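PDB 4KCT: pyruvate kinase 1 from Trypanosoma brucei brucei, which catalyses transfer of the phosphoryl group of phosphoenolpyruvate to ADP, yielding pyruvate and ATP, and also has an intrinsic oxaloacetate decarboxylase activity. Local coordinates for residues T403-S411 / Q431-V439. Numbering follows the deposited sequence.
Sequences TGRSARLIS and QLNVTRSVV. With FDP (2,6-di-O-phosphono-beta-D-fructofuranose), chain F.
Helix 405-411, with Gly404 as its N-cap, packs against segment 431-439, which passes through a type II turn (Thr435 to Val438) into the start of strand 438-442; the CA atoms of Arg408 and Thr435 come to 6.5 Å and those of Ser411 and Arg436 to 6.1 Å. Near the C-terminal end of segment 403-411, Ser411 OG donates to Arg436 O (2.6 Å), meeting a lone pair in the carbonyl plane at a C=O...O angle of 131°. OG reaches it by standing opposite the backbone N (chi1 -176°). The backbones approach so closely here that Ser411 CB lies 3.4 Å from the Thr435 methyl CG2, tighter than usual van der Waals contact. Water 3 ties Ser411 OG to Ser437 OG and Arg436 NH2, the latter also bonded to Pro415 O. One turn back, Ala407 CB meets both methyls of Leu432 (CD2 at 3.8 Å) and, more loosely, Val438 CG2. Arg408 crosses Thr435 at about a right angle, its CG 3.5 Å from Thr435 OG1. A bend at chi3 (-79°) folds its guanidinium back under Gly404 O, which sits 3.8 Å above the plane's centre. Waters 1 and 2 lie at the edge of that group and link Arg408 NH1 to Gln431 OE1, Gln431 O and Thr435 OG1. On the ligand side, Thr403 OG1 accepts from Arg405 N in an ST turn, while Ser406 N and OG (2.7 Å) both grip FDP O4P. This is a helix N-terminus binding a phosphate, here in the effector site of pyruvate kinase's C-terminal alpha/beta domain, with the helix lying on the sheet and against the turn into its outer strand.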
loop_
_atom_site.group_PDB
_atom_site.type_symbol
_atom_site.label_atom_id
_atom_site.label_comp_id
_atom_site.label_asym_id
_atom_site.label_seq_id
_atom_site.Cartn_x
_atom_site.Cartn_y
_atom_site.Cartn_z
ATOM N N THR A 403 25.493 -25.724 9.216
ATOM C CA THR A 403 25.365 -25.130 10.560
ATOM C C THR A 403 23.882 -24.932 10.908
ATOM O O THR A 403 23.555 -24.590 12.028
ATOM C CB THR A 403 26.051 -23.752 10.653
ATOM O OG1 THR A 403 25.376 -22.812 9.784
ATOM C CG2 THR A 403 27.541 -23.850 10.253
ATOM N N GLY A 404 23.024 -24.962 9.898
ATOM C CA GLY A 404 21.622 -24.570 10.091
ATOM C C GLY A 404 21.316 -23.167 9.582
ATOM O O GLY A 404 20.163 -22.822 9.380
ATOM N N ARG A 405 22.349 -22.346 9.413
ATOM C CA ARG A 405 22.158 -20.927 9.168
ATOM C C ARG A 405 21.303 -20.639 7.894
ATOM O O ARG A 405 20.387 -19.822 7.933
ATOM C CB ARG A 405 23.504 -20.224 9.052
ATOM C CG ARG A 405 23.370 -18.717 8.992
ATOM C CD ARG A 405 24.700 -18.004 8.771
ATOM N NE ARG A 405 24.443 -16.628 8.334
ATOM C CZ ARG A 405 24.805 -16.119 7.156
ATOM N NH1 ARG A 405 24.412 -14.897 6.818
ATOM N NH2 ARG A 405 25.658 -16.774 6.373
ATOM N N SER A 406 21.636 -21.286 6.785
ATOM C CA SER A 406 20.911 -21.079 5.529
ATOM C C SER A 406 19.486 -21.563 5.629
ATOM O O SER A 406 18.597 -21.008 4.987
ATOM C CB SER A 406 21.591 -21.790 4.351
ATOM O OG SER A 406 22.943 -21.362 4.202
ATOM N N ALA A 407 19.253 -22.633 6.382
ATOM C CA ALA A 407 17.862 -23.097 6.545
ATOM C C ALA A 407 17.025 -22.083 7.317
ATOM O O ALA A 407 15.858 -21.832 6.976
ATOM C CB ALA A 407 17.813 -24.471 7.214
ATOM N N ARG A 408 17.573 -21.572 8.419
ATOM C CA ARG A 408 16.885 -20.521 9.175
ATOM C C ARG A 408 16.650 -19.250 8.340
ATOM O O ARG A 408 15.665 -18.547 8.535
ATOM C CB ARG A 408 17.661 -20.183 10.466
ATOM C CG ARG A 408 17.572 -21.301 11.524
ATOM C CD ARG A 408 18.177 -20.854 12.869
ATOM N NE ARG A 408 19.628 -20.926 12.835
ATOM C CZ ARG A 408 20.337 -22.027 13.068
ATOM N NH1 ARG A 408 19.741 -23.190 13.410
ATOM N NH2 ARG A 408 21.642 -21.986 12.919
ATOM N N LEU A 409 17.587 -18.937 7.458
ATOM C CA LEU A 409 17.468 -17.765 6.600
ATOM C C LEU A 409 16.325 -17.898 5.583
ATOM O O LEU A 409 15.644 -16.927 5.282
ATOM C CB LEU A 409 18.803 -17.508 5.872
ATOM C CG LEU A 409 19.094 -16.104 5.342
ATOM C CD1 LEU A 409 18.783 -15.014 6.395
ATOM C CD2 LEU A 409 20.571 -16.035 4.896
ATOM N N ILE A 410 16.142 -19.080 5.034
ATOM C CA ILE A 410 14.965 -19.351 4.199
ATOM C C ILE A 410 13.660 -19.349 4.985
ATOM O O ILE A 410 12.690 -18.698 4.588
ATOM C CB ILE A 410 15.100 -20.682 3.471
ATOM C CG1 ILE A 410 16.276 -20.605 2.468
ATOM C CG2 ILE A 410 13.786 -21.040 2.754
ATOM C CD1 ILE A 410 16.549 -21.941 1.780
ATOM N N SER A 411 13.662 -20.000 6.145
ATOM C CA SER A 411 12.472 -19.984 7.020
ATOM C C SER A 411 12.092 -18.566 7.459
ATOM O O SER A 411 10.909 -18.252 7.639
ATOM C CB SER A 411 12.695 -20.883 8.258
ATOM O OG SER A 411 11.504 -20.931 9.056
ATOM N N GLN A 431 18.654 -29.380 15.905
ATOM C CA GLN A 431 18.477 -27.965 16.243
ATOM C C GLN A 431 17.449 -27.276 15.336
ATOM O O GLN A 431 16.799 -26.331 15.745
ATOM C CB GLN A 431 19.828 -27.233 16.201
ATOM C CG GLN A 431 20.655 -27.523 17.457
ATOM C CD GLN A 431 22.042 -26.952 17.388
ATOM O OE1 GLN A 431 22.486 -26.530 16.330
ATOM N NE2 GLN A 431 22.718 -26.891 18.526
ATOM N N LEU A 432 17.307 -27.766 14.114
ATOM C CA LEU A 432 16.414 -27.139 13.156
ATOM C C LEU A 432 14.949 -27.443 13.482
ATOM O O LEU A 432 14.042 -26.853 12.906
ATOM C CB LEU A 432 16.784 -27.554 11.724
ATOM C CG LEU A 432 17.990 -26.760 11.143
ATOM C CD1 LEU A 432 18.389 -27.356 9.797
ATOM C CD2 LEU A 432 17.602 -25.276 10.959
ATOM N N ASN A 433 14.735 -28.286 14.494
ATOM C CA ASN A 433 13.380 -28.581 15.003
ATOM C C ASN A 433 12.668 -27.385 15.624
ATOM O O ASN A 433 11.431 -27.436 15.830
ATOM C CB ASN A 433 13.416 -29.718 16.055
ATOM C CG ASN A 433 13.441 -31.106 15.431
ATOM O OD1 ASN A 433 12.513 -31.489 14.748
ATOM N ND2 ASN A 433 14.418 -31.913 15.821
ATOM N N VAL A 434 13.402 -26.333 15.998
ATOM C CA VAL A 434 12.702 -25.109 16.443
ATOM C C VAL A 434 12.410 -24.091 15.335
ATOM O O VAL A 434 11.959 -22.994 15.613
ATOM C CB VAL A 434 13.369 -24.409 17.635
ATOM C CG1 VAL A 434 13.364 -25.318 18.855
ATOM C CG2 VAL A 434 14.796 -23.989 17.284
ATOM N N THR A 435 12.617 -24.476 14.081
ATOM C CA THR A 435 12.510 -23.511 13.004
ATOM C C THR A 435 11.382 -23.874 12.063
ATOM O O THR A 435 11.297 -25.015 11.590
ATOM C CB THR A 435 13.848 -23.387 12.251
ATOM O OG1 THR A 435 14.746 -22.609 13.062
ATOM C CG2 THR A 435 13.650 -22.683 10.932
ATOM N N ARG A 436 10.464 -22.922 11.851
ATOM C CA ARG A 436 9.240 -23.200 11.105
ATOM C C ARG A 436 9.558 -23.831 9.739
ATOM O O ARG A 436 10.416 -23.308 8.999
ATOM C CB ARG A 436 8.451 -21.893 10.918
ATOM C CG ARG A 436 7.086 -22.059 10.224
ATOM C CD ARG A 436 6.428 -20.679 10.055
ATOM N NE ARG A 436 5.142 -20.765 9.363
ATOM C CZ ARG A 436 4.997 -20.761 8.034
ATOM N NH1 ARG A 436 3.784 -20.877 7.512
ATOM N NH2 ARG A 436 6.058 -20.634 7.227
ATOM N N SER A 437 8.785 -24.867 9.358
ATOM C CA SER A 437 8.785 -25.441 7.961
ATOM C C SER A 437 9.886 -26.448 7.642
ATOM O O SER A 437 9.803 -27.142 6.641
ATOM C CB SER A 437 8.834 -24.337 6.896
ATOM O OG SER A 437 7.856 -23.366 7.155
ATOM N N VAL A 438 10.967 -26.442 8.415
ATOM C CA VAL A 438 12.176 -27.181 8.039
ATOM C C VAL A 438 12.022 -28.643 8.386
ATOM O O VAL A 438 11.442 -28.980 9.435
ATOM C CB VAL A 438 13.448 -26.613 8.724
ATOM C CG1 VAL A 438 14.654 -27.482 8.403
ATOM C CG2 VAL A 438 13.699 -25.196 8.226
ATOM N N VAL A 439 12.375 -29.500 7.426
ATOM C CA VAL A 439 12.440 -30.939 7.646
ATOM C C VAL A 439 13.844 -31.386 7.225
ATOM O O VAL A 439 14.278 -31.082 6.116
ATOM C CB VAL A 439 11.384 -31.673 6.782
ATOM C CG1 VAL A 439 11.487 -33.183 6.980
ATOM C CG2 VAL A 439 9.977 -31.198 7.152
HETATM P P1 FDP F . 29.028 -26.785 1.183
HETATM O O1P FDP F . 28.432 -27.131 -0.166
HETATM O O2P FDP F . 28.743 -27.846 2.216
HETATM O O3P FDP F . 30.464 -26.287 1.143
HETATM O O1 FDP F . 30.322 -23.633 1.370
HETATM C C1 FDP F . 29.230 -23.712 0.449
HETATM C C2 FDP F . 27.992 -24.186 1.202
HETATM O O2 FDP F . 28.156 -25.524 1.751
HETATM C C3 FDP F . 26.725 -24.126 0.355
HETATM O O3 FDP F . 26.664 -25.190 -0.592
HETATM C C4 FDP F . 25.665 -24.284 1.432
HETATM O O4 FDP F . 24.348 -23.912 0.990
HETATM C C5 FDP F . 26.204 -23.347 2.503
HETATM O O5 FDP F . 27.662 -23.295 2.288
HETATM C C6 FDP F . 25.875 -23.866 3.897
HETATM O O6 FDP F . 26.121 -22.809 4.827
HETATM P P2 FDP F . 25.546 -22.940 6.335
HETATM O O4P FDP F . 24.016 -22.897 6.177
HETATM O O5P FDP F . 26.079 -24.259 6.802
HETATM O O6P FDP F . 26.097 -21.732 7.051
HETATM O O HOH W 1 21.636 -25.482 13.845
HETATM O O HOH W 2 16.888 -23.781 14.377
HETATM O O HOH W 3 8.889 -20.702 7.504
#